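Local coordinates for alkylhalidase CmlS (Streptomyces venezuelae, PDB 3I3L), which acts as a flavin-dependent halogenase in chloramphenicol biosynthesis, carrying its FAD covalently attached to the protein, at residues A[375-379]-A[390-396]; A[510-515]-A[557-563]; A[469-473]-A[573-577]. All coordinates share one frame; numbering follows the deposited sequence.

Interaction 1. Residues A[375-379]-A[390-396]; sequences ASFYT and FWRKRRI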
loop_
_atom_site.group_PDB
_atom_site.type_symbol
_atom_site.label_atom_id
_atom_site.label_comp_id
_atom_site.label_asym_id
_atom_site.label_seq_id
_atom_site.Cartn_x
_atom_site.Cartn_y
_atom_site.Cartn_z
ATOM N N ALA A 375 8.487 -0.570 10.516
ATOM C CA ALA A 375 9.208 -0.603 11.761
ATOM C C ALA A 375 10.685 -0.907 11.488
ATOM O O ALA A 375 11.569 -0.320 12.111
ATOM C CB ALA A 375 8.580 -1.698 12.706
ATOM N N SER A 376 10.942 -1.848 10.582
ATOM C CA SER A 376 12.297 -2.147 10.112
ATOM C C SER A 376 13.000 -0.922 9.551
ATOM O O SER A 376 14.063 -0.552 10.024
ATOM C CB SER A 376 12.243 -3.237 9.047
ATOM O OG SER A 376 11.964 -4.450 9.682
ATOM N N PHE A 377 12.402 -0.270 8.563
ATOM C CA PHE A 377 13.010 0.935 8.009
ATOM C C PHE A 377 13.307 2.009 9.038
ATOM O O PHE A 377 14.419 2.536 9.050
ATOM C CB PHE A 377 12.254 1.523 6.822
ATOM C CG PHE A 377 12.504 0.798 5.571
ATOM C CD1 PHE A 377 11.773 -0.349 5.249
ATOM C CD2 PHE A 377 13.487 1.237 4.702
ATOM C CE1 PHE A 377 12.026 -1.050 4.061
ATOM C CE2 PHE A 377 13.737 0.553 3.527
ATOM C CZ PHE A 377 12.999 -0.603 3.212
ATOM N N TYR A 378 12.340 2.331 9.906
ATOM C CA TYR A 378 12.624 3.342 10.923
ATOM C C TYR A 378 13.818 2.892 11.830
ATOM O O TYR A 378 14.695 3.675 12.137
ATOM C CB TYR A 378 11.400 3.701 11.752
ATOM C CG TYR A 378 10.474 4.653 11.066
ATOM C CD1 TYR A 378 10.938 5.810 10.508
ATOM C CD2 TYR A 378 9.122 4.395 10.958
ATOM C CE1 TYR A 378 10.095 6.711 9.886
ATOM C CE2 TYR A 378 8.249 5.322 10.311
ATOM C CZ TYR A 378 8.768 6.446 9.774
ATOM O OH TYR A 378 7.953 7.384 9.120
ATOM N N THR A 379 13.818 1.624 12.264
ATOM C CA THR A 379 14.919 1.118 13.064
ATOM C C THR A 379 16.310 1.290 12.391
ATOM O O THR A 379 17.279 1.629 13.073
ATOM C CB THR A 379 14.673 -0.339 13.481
ATOM O OG1 THR A 379 13.412 -0.371 14.134
ATOM C CG2 THR A 379 15.755 -0.828 14.476
ATOM N N PHE A 390 11.067 11.598 17.818
ATOM C CA PHE A 390 10.672 11.003 16.556
ATOM C C PHE A 390 11.199 9.569 16.399
ATOM O O PHE A 390 10.432 8.654 16.215
ATOM C CB PHE A 390 11.106 11.836 15.326
ATOM C CG PHE A 390 10.525 11.304 14.046
ATOM C CD1 PHE A 390 9.252 11.699 13.611
ATOM C CD2 PHE A 390 11.218 10.353 13.303
ATOM C CE1 PHE A 390 8.682 11.150 12.444
ATOM C CE2 PHE A 390 10.636 9.815 12.106
ATOM C CZ PHE A 390 9.378 10.243 11.701
ATOM N N TRP A 391 12.522 9.414 16.453
ATOM C CA TRP A 391 13.149 8.127 16.213
ATOM C C TRP A 391 12.851 7.110 17.310
ATOM O O TRP A 391 12.660 5.936 17.042
ATOM C CB TRP A 391 14.653 8.291 15.920
ATOM C CG TRP A 391 14.825 9.077 14.657
ATOM C CD1 TRP A 391 15.170 10.388 14.545
ATOM C CD2 TRP A 391 14.558 8.621 13.344
ATOM N NE1 TRP A 391 15.153 10.785 13.207
ATOM C CE2 TRP A 391 14.769 9.723 12.454
ATOM C CE3 TRP A 391 14.109 7.431 12.825
ATOM C CZ2 TRP A 391 14.560 9.635 11.080
ATOM C CZ3 TRP A 391 13.906 7.340 11.444
ATOM C CH2 TRP A 391 14.134 8.430 10.595
ATOM N N ARG A 392 12.779 7.594 18.532
ATOM C CA ARG A 392 12.560 6.781 19.714
ATOM C C ARG A 392 11.148 6.188 19.724
ATOM O O ARG A 392 10.933 5.075 20.198
ATOM C CB ARG A 392 12.739 7.681 20.960
ATOM C CG ARG A 392 12.362 7.055 22.289
ATOM C CD ARG A 392 13.019 7.857 23.520
ATOM N NE ARG A 392 12.491 9.188 23.688
ATOM C CZ ARG A 392 13.109 10.338 23.341
ATOM N NH1 ARG A 392 12.537 11.503 23.570
ATOM N NH2 ARG A 392 14.310 10.349 22.773
ATOM N N LYS A 393 10.168 6.963 19.292
ATOM C CA LYS A 393 8.823 6.426 19.252
ATOM C C LYS A 393 8.723 5.348 18.179
ATOM O O LYS A 393 7.948 4.443 18.329
ATOM C CB LYS A 393 7.749 7.543 19.053
ATOM C CG LYS A 393 7.702 8.585 20.223
ATOM C CD LYS A 393 7.316 7.895 21.561
ATOM C CE LYS A 393 7.016 8.886 22.698
ATOM N NZ LYS A 393 5.523 9.069 22.842
ATOM N N ARG A 394 9.502 5.454 17.113
ATOM C CA ARG A 394 9.247 4.621 15.937
ATOM C C ARG A 394 10.159 3.415 15.767
ATOM O O ARG A 394 9.794 2.429 15.074
ATOM C CB ARG A 394 9.229 5.470 14.669
ATOM C CG ARG A 394 7.996 6.315 14.583
ATOM C CD ARG A 394 8.273 7.563 13.717
ATOM N NE ARG A 394 7.139 8.470 13.743
ATOM C CZ ARG A 394 6.862 9.306 14.761
ATOM N NH1 ARG A 394 7.655 9.355 15.828
ATOM N NH2 ARG A 394 5.823 10.123 14.706
ATOM N N ARG A 395 11.331 3.454 16.414
ATOM C CA ARG A 395 12.305 2.388 16.248
ATOM C C ARG A 395 11.840 1.234 17.062
ATOM O O ARG A 395 11.120 1.432 18.005
ATOM C CB ARG A 395 13.727 2.841 16.676
ATOM C CG ARG A 395 13.978 2.946 18.219
ATOM C CD ARG A 395 15.362 3.654 18.514
ATOM N NE ARG A 395 15.431 4.053 19.925
ATOM C CZ ARG A 395 15.650 5.289 20.403
ATOM N NH1 ARG A 395 15.920 6.344 19.610
ATOM N NH2 ARG A 395 15.606 5.485 21.725
ATOM N N ILE A 396 12.239 0.015 16.691
ATOM C CA ILE A 396 11.780 -1.151 17.403
ATOM C C ILE A 396 12.211 -1.124 18.898
ATOM O O ILE A 396 13.354 -0.751 19.230
ATOM C CB ILE A 396 12.295 -2.437 16.709
ATOM C CG1 ILE A 396 11.352 -2.820 15.575
ATOM C CG2 ILE A 396 12.466 -3.649 17.750
ATOM C CD1 ILE A 396 12.048 -3.706 14.502
#
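An aromatic cluster of Tyr378, Phe390 and Trp391 joins the C-terminal part of helix 352-382 to the short helix 389-394; the axes of segments 375-379 and 390-394 run roughly antiparallel, 142° between their N-to-C directions and 9.7 Å apart at closest. Phe390 turns its edge toward the face of Tyr378 in an offset edge-to-face pair, planes 79° apart and CE2 coming to 3.9 Å from Tyr378 CE1. Trp391 meets the same ring at its edge, CZ3 lying 3.5 Å from Tyr378 CD1. Phe390 in turn places CD2 over the face of the Trp391 ring. Arg394 runs alongside Tyr378, pointing the same way: with its chain extended from CG to NE, CD lies over the centre of the ring in a CH-pi contact, 4.1 Å from the centroid. Its guanidinium then passes the Phe390 ring, CE1 lying above one guanidinium face, and Arg394 NH1 is hydrogen-bonded to Phe390 O at 2.9 Å, on a lone pair in the carbonyl plane. Asp253 and Asn205 hold the same guanidinium from outside. Beside the cluster, Thr379 links the backbones. A chi1 of -55° sets OG1 beside its own backbone N, facing the preceding turn, where it donates to Ala375 O at 2.7 Å; it also accepts from Ile396 N at 2.8 Å. Ala375 O is thus gripped twice, by Thr379 N and OG1 from opposite faces of its plane, and the chain leaving helix 389-394 is tied down just past Arg395. The side chain of Tyr378 is about 11 Å from the FAD, and its OH is hydrogen-bonded to Asp321 and Trp235. Strand 203-213 packs against Ala375, Phe390 and Arg394, helix 400-406 against Thr379 and Ile396, and helix 430-439 against Ser376.

Interaction 2. Residues A[510-515]-A[557-563]; sequences LDMAQY and RLMEAGL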
loop_
_atom_site.group_PDB
_atom_site.type_symbol
_atom_site.label_atom_id
_atom_site.label_comp_id
_atom_site.label_asym_id
_atom_site.label_seq_id
_atom_site.Cartn_x
_atom_site.Cartn_y
_atom_site.Cartn_z
ATOM N N LEU A 510 -4.091 -22.491 8.670
ATOM C CA LEU A 510 -2.939 -21.786 8.027
ATOM C C LEU A 510 -2.987 -21.994 6.532
ATOM O O LEU A 510 -3.241 -23.111 6.056
ATOM C CB LEU A 510 -1.596 -22.310 8.492
ATOM C CG LEU A 510 -0.691 -21.527 9.420
ATOM C CD1 LEU A 510 0.677 -22.218 9.466
ATOM C CD2 LEU A 510 -0.572 -20.074 9.004
ATOM N N ASP A 511 -2.752 -20.925 5.784
ATOM C CA ASP A 511 -2.847 -21.053 4.351
ATOM C C ASP A 511 -1.836 -20.216 3.598
ATOM O O ASP A 511 -1.042 -19.466 4.185
ATOM C CB ASP A 511 -4.275 -20.754 3.878
ATOM C CG ASP A 511 -4.711 -19.296 4.160
ATOM O OD1 ASP A 511 -5.936 -19.051 4.005
ATOM O OD2 ASP A 511 -3.880 -18.419 4.551
ATOM N N MET A 512 -1.873 -20.403 2.291
ATOM C CA MET A 512 -1.100 -19.625 1.330
ATOM C C MET A 512 -2.120 -19.344 0.261
ATOM O O MET A 512 -2.447 -20.221 -0.550
ATOM C CB MET A 512 0.096 -20.427 0.773
ATOM C CG MET A 512 1.046 -19.639 -0.206
ATOM S SD MET A 512 0.586 -19.837 -1.899
ATOM C CE MET A 512 0.982 -21.526 -2.294
ATOM N N ALA A 513 -2.649 -18.131 0.297
ATOM C CA ALA A 513 -3.811 -17.763 -0.519
ATOM C C ALA A 513 -3.459 -17.224 -1.910
ATOM O O ALA A 513 -4.337 -17.092 -2.753
ATOM C CB ALA A 513 -4.690 -16.743 0.227
ATOM N N GLN A 514 -2.170 -16.956 -2.149
ATOM C CA GLN A 514 -1.720 -16.323 -3.405
ATOM C C GLN A 514 -1.805 -17.196 -4.654
ATOM O O GLN A 514 -1.670 -16.663 -5.750
ATOM C CB GLN A 514 -0.308 -15.751 -3.258
ATOM C CG GLN A 514 -0.127 -14.841 -2.046
ATOM C CD GLN A 514 0.124 -15.597 -0.743
ATOM O OE1 GLN A 514 -0.082 -16.800 -0.665
ATOM N NE2 GLN A 514 0.563 -14.879 0.291
ATOM N N TYR A 515 -2.019 -18.512 -4.504
ATOM C CA TYR A 515 -2.115 -19.427 -5.653
ATOM C C TYR A 515 -3.277 -20.423 -5.566
ATOM O O TYR A 515 -3.528 -20.983 -4.529
ATOM C CB TYR A 515 -0.780 -20.151 -5.925
ATOM C CG TYR A 515 0.335 -19.207 -6.263
ATOM C CD1 TYR A 515 0.486 -18.711 -7.563
ATOM C CD2 TYR A 515 1.189 -18.728 -5.267
ATOM C CE1 TYR A 515 1.497 -17.767 -7.877
ATOM C CE2 TYR A 515 2.196 -17.796 -5.560
ATOM C CZ TYR A 515 2.338 -17.317 -6.860
ATOM O OH TYR A 515 3.342 -16.425 -7.124
ATOM N N ARG A 557 6.447 -18.955 -1.148
ATOM C CA ARG A 557 5.264 -18.484 -0.435
ATOM C C ARG A 557 4.863 -19.454 0.678
ATOM O O ARG A 557 4.533 -19.023 1.763
ATOM C CB ARG A 557 4.093 -18.215 -1.387
ATOM C CG ARG A 557 4.177 -16.856 -2.106
ATOM C CD ARG A 557 4.569 -15.764 -1.099
ATOM N NE ARG A 557 4.940 -14.484 -1.721
ATOM C CZ ARG A 557 6.170 -14.127 -2.111
ATOM N NH1 ARG A 557 6.366 -12.925 -2.637
ATOM N NH2 ARG A 557 7.204 -14.949 -1.988
ATOM N N LEU A 558 4.944 -20.753 0.420
ATOM C CA LEU A 558 4.640 -21.757 1.474
ATOM C C LEU A 558 5.615 -21.674 2.628
ATOM O O LEU A 558 5.251 -21.934 3.784
ATOM C CB LEU A 558 4.553 -23.182 0.915
ATOM C CG LEU A 558 3.293 -23.444 0.098
ATOM C CD1 LEU A 558 3.503 -24.613 -0.900
ATOM C CD2 LEU A 558 2.051 -23.645 1.008
ATOM N N MET A 559 6.848 -21.311 2.330
ATOM C CA MET A 559 7.823 -21.156 3.373
ATOM C C MET A 559 7.445 -19.921 4.210
ATOM O O MET A 559 7.362 -20.033 5.429
ATOM C CB MET A 559 9.271 -21.109 2.830
ATOM C CG MET A 559 9.784 -22.510 2.331
ATOM S SD MET A 559 11.396 -22.621 1.566
ATOM C CE MET A 559 12.409 -22.462 2.928
ATOM N N GLU A 560 7.218 -18.771 3.550
ATOM C CA GLU A 560 6.820 -17.524 4.243
ATOM C C GLU A 560 5.500 -17.683 5.032
ATOM O O GLU A 560 5.329 -17.069 6.074
ATOM C CB GLU A 560 6.672 -16.341 3.281
ATOM C CG GLU A 560 7.971 -15.717 2.851
ATOM C CD GLU A 560 7.901 -15.046 1.465
ATOM O OE1 GLU A 560 6.844 -15.133 0.778
ATOM O OE2 GLU A 560 8.923 -14.438 1.053
ATOM N N ALA A 561 4.598 -18.521 4.525
ATOM C CA ALA A 561 3.337 -18.812 5.204
ATOM C C ALA A 561 3.528 -19.706 6.419
ATOM O O ALA A 561 2.576 -19.913 7.162
ATOM C CB ALA A 561 2.371 -19.448 4.261
ATOM N N GLY A 562 4.741 -20.230 6.622
ATOM C CA GLY A 562 5.019 -21.149 7.722
ATOM C C GLY A 562 4.440 -22.547 7.522
ATOM O O GLY A 562 4.467 -23.360 8.435
ATOM N N LEU A 563 3.937 -22.834 6.328
ATOM C CA LEU A 563 3.508 -24.173 5.967
ATOM C C LEU A 563 4.644 -25.158 5.604
ATOM O O LEU A 563 4.496 -26.330 5.856
ATOM C CB LEU A 563 2.448 -24.130 4.853
ATOM C CG LEU A 563 1.077 -23.601 5.260
ATOM C CD1 LEU A 563 0.313 -23.021 4.099
ATOM C CD2 LEU A 563 0.254 -24.684 5.972
#
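Met512 lies across the side chains of Arg557 and Leu558, crossing each at about a right angle. Met512 CG is anti to the backbone N (chi1 -176°), which carries the chain toward helix 551-560 and sets CG 3.6 Å from Arg557 CB; bends at chi2 and chi3 then turn the methyl to Leu558, so that Met512 CE comes to 3.8 Å from Leu558 CG. Next to it, Ala561 CB presses on the backbone, 3.4 Å from Asp511 O. Leu563 spreads its two methyls along the same chain: CD1 is 3.6 Å from Asp511 C, while CD2 lies 3.9 Å from Leu510 CB. Leu510 closes this end over the backbone of the helix terminus, CD2 standing 3.7 Å from Ala561 O. At the other end Tyr515 brings its edge to Arg557, Tyr515 CE2 4.1 Å from Arg557 CG, with the sulfur of Met512 also at the ring edge and in its plane. The surface they cover is the C-terminal end of helix 551-560, finished by a Schellman motif: Gly562, at a positive phi of 73°, bonds through its N to Met559 O, and Leu563 N bonds weakly to Leu558 O. This turn sends the chain from the helix into strand 564-568, an order of helices followed by a hairpin that is consistent with a winged-helix-like fold. Further out, Arg557 NH2 pairs with Glu560 OE1 at 2.8 Å, one helical turn on, which steers the arginine's charged end along the helix while its CB and CG remain against Met512 and Tyr515. The weakly bonded strand at about 511-512 pairs through the backbone of Met512 with Leu504, and the Asp511 carboxylate is taken by Arg361 and Lys486. On the helix side, Thr479 OG1 is hydrogen-bonded to Gly562 O.

Interaction 3. Residues A[469-473]-A[573-577]; sequences RLNSI and KVFVQ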
loop_
_atom_site.group_PDB
_atom_site.type_symbol
_atom_site.label_atom_id
_atom_site.label_comp_id
_atom_site.label_asym_id
_atom_site.label_seq_id
_atom_site.Cartn_x
_atom_site.Cartn_y
_atom_site.Cartn_z
ATOM N N ARG A 469 19.875 -21.445 -1.701
ATOM C CA ARG A 469 19.268 -21.903 -0.439
ATOM C C ARG A 469 18.238 -22.989 -0.727
ATOM O O ARG A 469 18.243 -24.057 -0.091
ATOM C CB ARG A 469 18.655 -20.766 0.356
ATOM C CG ARG A 469 19.637 -19.877 1.055
ATOM C CD ARG A 469 18.939 -18.546 1.324
ATOM N NE ARG A 469 19.757 -17.603 2.082
ATOM C CZ ARG A 469 19.773 -17.517 3.412
ATOM N NH1 ARG A 469 19.011 -18.317 4.171
ATOM N NH2 ARG A 469 20.567 -16.622 3.996
ATOM N N LEU A 470 17.383 -22.738 -1.712
ATOM C CA LEU A 470 16.365 -23.697 -2.089
ATOM C C LEU A 470 17.033 -25.030 -2.480
ATOM O O LEU A 470 16.553 -26.119 -2.105
ATOM C CB LEU A 470 15.515 -23.161 -3.244
ATOM C CG LEU A 470 14.509 -22.049 -2.889
ATOM C CD1 LEU A 470 13.983 -21.383 -4.090
ATOM C CD2 LEU A 470 13.322 -22.645 -2.101
ATOM N N ASN A 471 18.146 -24.948 -3.218
ATOM C CA ASN A 471 18.817 -26.165 -3.719
ATOM C C ASN A 471 19.417 -26.972 -2.592
ATOM O O ASN A 471 19.513 -28.197 -2.708
ATOM C CB ASN A 471 19.875 -25.850 -4.814
ATOM C CG ASN A 471 19.241 -25.494 -6.173
ATOM O OD1 ASN A 471 19.859 -24.834 -7.004
ATOM N ND2 ASN A 471 18.009 -25.928 -6.392
ATOM N N SER A 472 19.765 -26.297 -1.493
ATOM C CA SER A 472 20.389 -26.963 -0.363
ATOM C C SER A 472 19.374 -27.710 0.493
ATOM O O SER A 472 19.751 -28.354 1.470
ATOM C CB SER A 472 21.145 -25.972 0.531
ATOM O OG SER A 472 20.219 -25.229 1.288
ATOM N N ILE A 473 18.101 -27.590 0.137
ATOM C CA ILE A 473 17.037 -28.175 0.929
ATOM C C ILE A 473 16.791 -29.618 0.510
ATOM O O ILE A 473 16.179 -29.903 -0.518
ATOM C CB ILE A 473 15.721 -27.376 0.827
ATOM C CG1 ILE A 473 15.882 -26.012 1.550
ATOM C CG2 ILE A 473 14.546 -28.167 1.388
ATOM C CD1 ILE A 473 14.699 -25.087 1.339
ATOM N N LYS A 573 18.096 -25.733 9.713
ATOM C CA LYS A 573 16.968 -25.087 9.065
ATOM C C LYS A 573 17.469 -24.148 7.967
ATOM O O LYS A 573 18.545 -23.564 8.105
ATOM C CB LYS A 573 16.176 -24.310 10.102
ATOM C CG LYS A 573 14.747 -23.994 9.685
ATOM C CD LYS A 573 13.950 -23.421 10.873
ATOM C CE LYS A 573 14.009 -24.346 12.124
ATOM N NZ LYS A 573 13.334 -23.661 13.313
ATOM N N VAL A 574 16.716 -24.035 6.876
ATOM C CA VAL A 574 17.105 -23.126 5.792
ATOM C C VAL A 574 16.049 -22.009 5.645
ATOM O O VAL A 574 14.894 -22.275 5.314
ATOM C CB VAL A 574 17.371 -23.864 4.456
ATOM C CG1 VAL A 574 17.556 -22.864 3.286
ATOM C CG2 VAL A 574 18.639 -24.800 4.547
ATOM N N PHE A 575 16.452 -20.767 5.929
ATOM C CA PHE A 575 15.501 -19.634 5.890
ATOM C C PHE A 575 15.409 -18.959 4.530
ATOM O O PHE A 575 16.410 -18.508 3.984
ATOM C CB PHE A 575 15.787 -18.611 6.991
ATOM C CG PHE A 575 15.846 -19.226 8.373
ATOM C CD1 PHE A 575 14.674 -19.668 9.015
ATOM C CD2 PHE A 575 17.081 -19.394 9.028
ATOM C CE1 PHE A 575 14.735 -20.256 10.298
ATOM C CE2 PHE A 575 17.151 -19.994 10.313
ATOM C CZ PHE A 575 15.981 -20.414 10.939
ATOM N N VAL A 576 14.196 -18.925 3.992
ATOM C CA VAL A 576 13.928 -18.297 2.715
ATOM C C VAL A 576 12.808 -17.238 2.881
ATOM O O VAL A 576 11.779 -17.478 3.540
ATOM C CB VAL A 576 13.494 -19.362 1.695
ATOM C CG1 VAL A 576 12.857 -18.773 0.496
ATOM C CG2 VAL A 576 14.691 -20.275 1.295
ATOM N N GLN A 577 13.042 -16.069 2.294
ATOM C CA GLN A 577 11.975 -15.094 1.996
ATOM C C GLN A 577 12.298 -14.362 0.686
ATOM O O GLN A 577 13.414 -13.852 0.501
ATOM C CB GLN A 577 11.735 -14.096 3.153
ATOM C CG GLN A 577 12.930 -13.209 3.537
ATOM C CD GLN A 577 12.773 -12.645 4.955
ATOM O OE1 GLN A 577 11.651 -12.566 5.496
ATOM N NE2 GLN A 577 13.891 -12.258 5.571
#
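At the edge of the Arg469 guanidinium, in its plane, lies the backbone N of Phe575, and Phe575 O comes obliquely to within 2.6 Å of Arg469 NH1. The Phe575 side chain leaves its backbone pointing away from the helix. Extended from CG to NE, the arginine lays its length across the chain at 575, while NE forms a salt bridge with Asp465. Its foot is apolar: Arg469 CB sits 3.8 Å from Val574 CG1 and 4.1 Å from Val576 CG2. With an alanine here, Asp465 would probably lose this salt-bridge partner, and a gap is likely to open beside the Phe575 carbonyl. Val574 wedges into the helix terminus, with CB 3.9 Å from Ile473 CG1 and CG2 3.6 Å from Ser472 OG. Ser472 OG, at chi1 75°, turns back and donates to Arg469 O at 2.7 Å, closing the last turn. The contact thus fits the end of helix 456-471 against the weakly bonded edge strand at about 573-574, whose Val574 is backbone hydrogen-bonded to Gly566 of strand 564-568; Val555, Val556 and Met559 of helix 551-560 pack against Leu470 and Val576, and Ile473 is backbone hydrogen-bonded to Tyr535.

In the fold
From the N terminus, interaction 1 comes first: it closes a loop of only ten residues, folding helix 389-394 back on helix 352-382 on the flavin-bearing side of the protein. The chain then runs on to residues 469-473, where interaction 3 opens; it closes about a hundred residues later, at 573-577. Interaction 2 (510-515 with 557-563) is nested inside that loop, and both lie in the C-terminal family region. The two touch, Met559 reaching Ile473, Val574 and Val576, so that helix 551-560 lies between strand 511-512 and the outer strand 573-574. Interaction 1 touches neither, its centre lying 28 Å from that of interaction 2 and 30 Å from that of interaction 3.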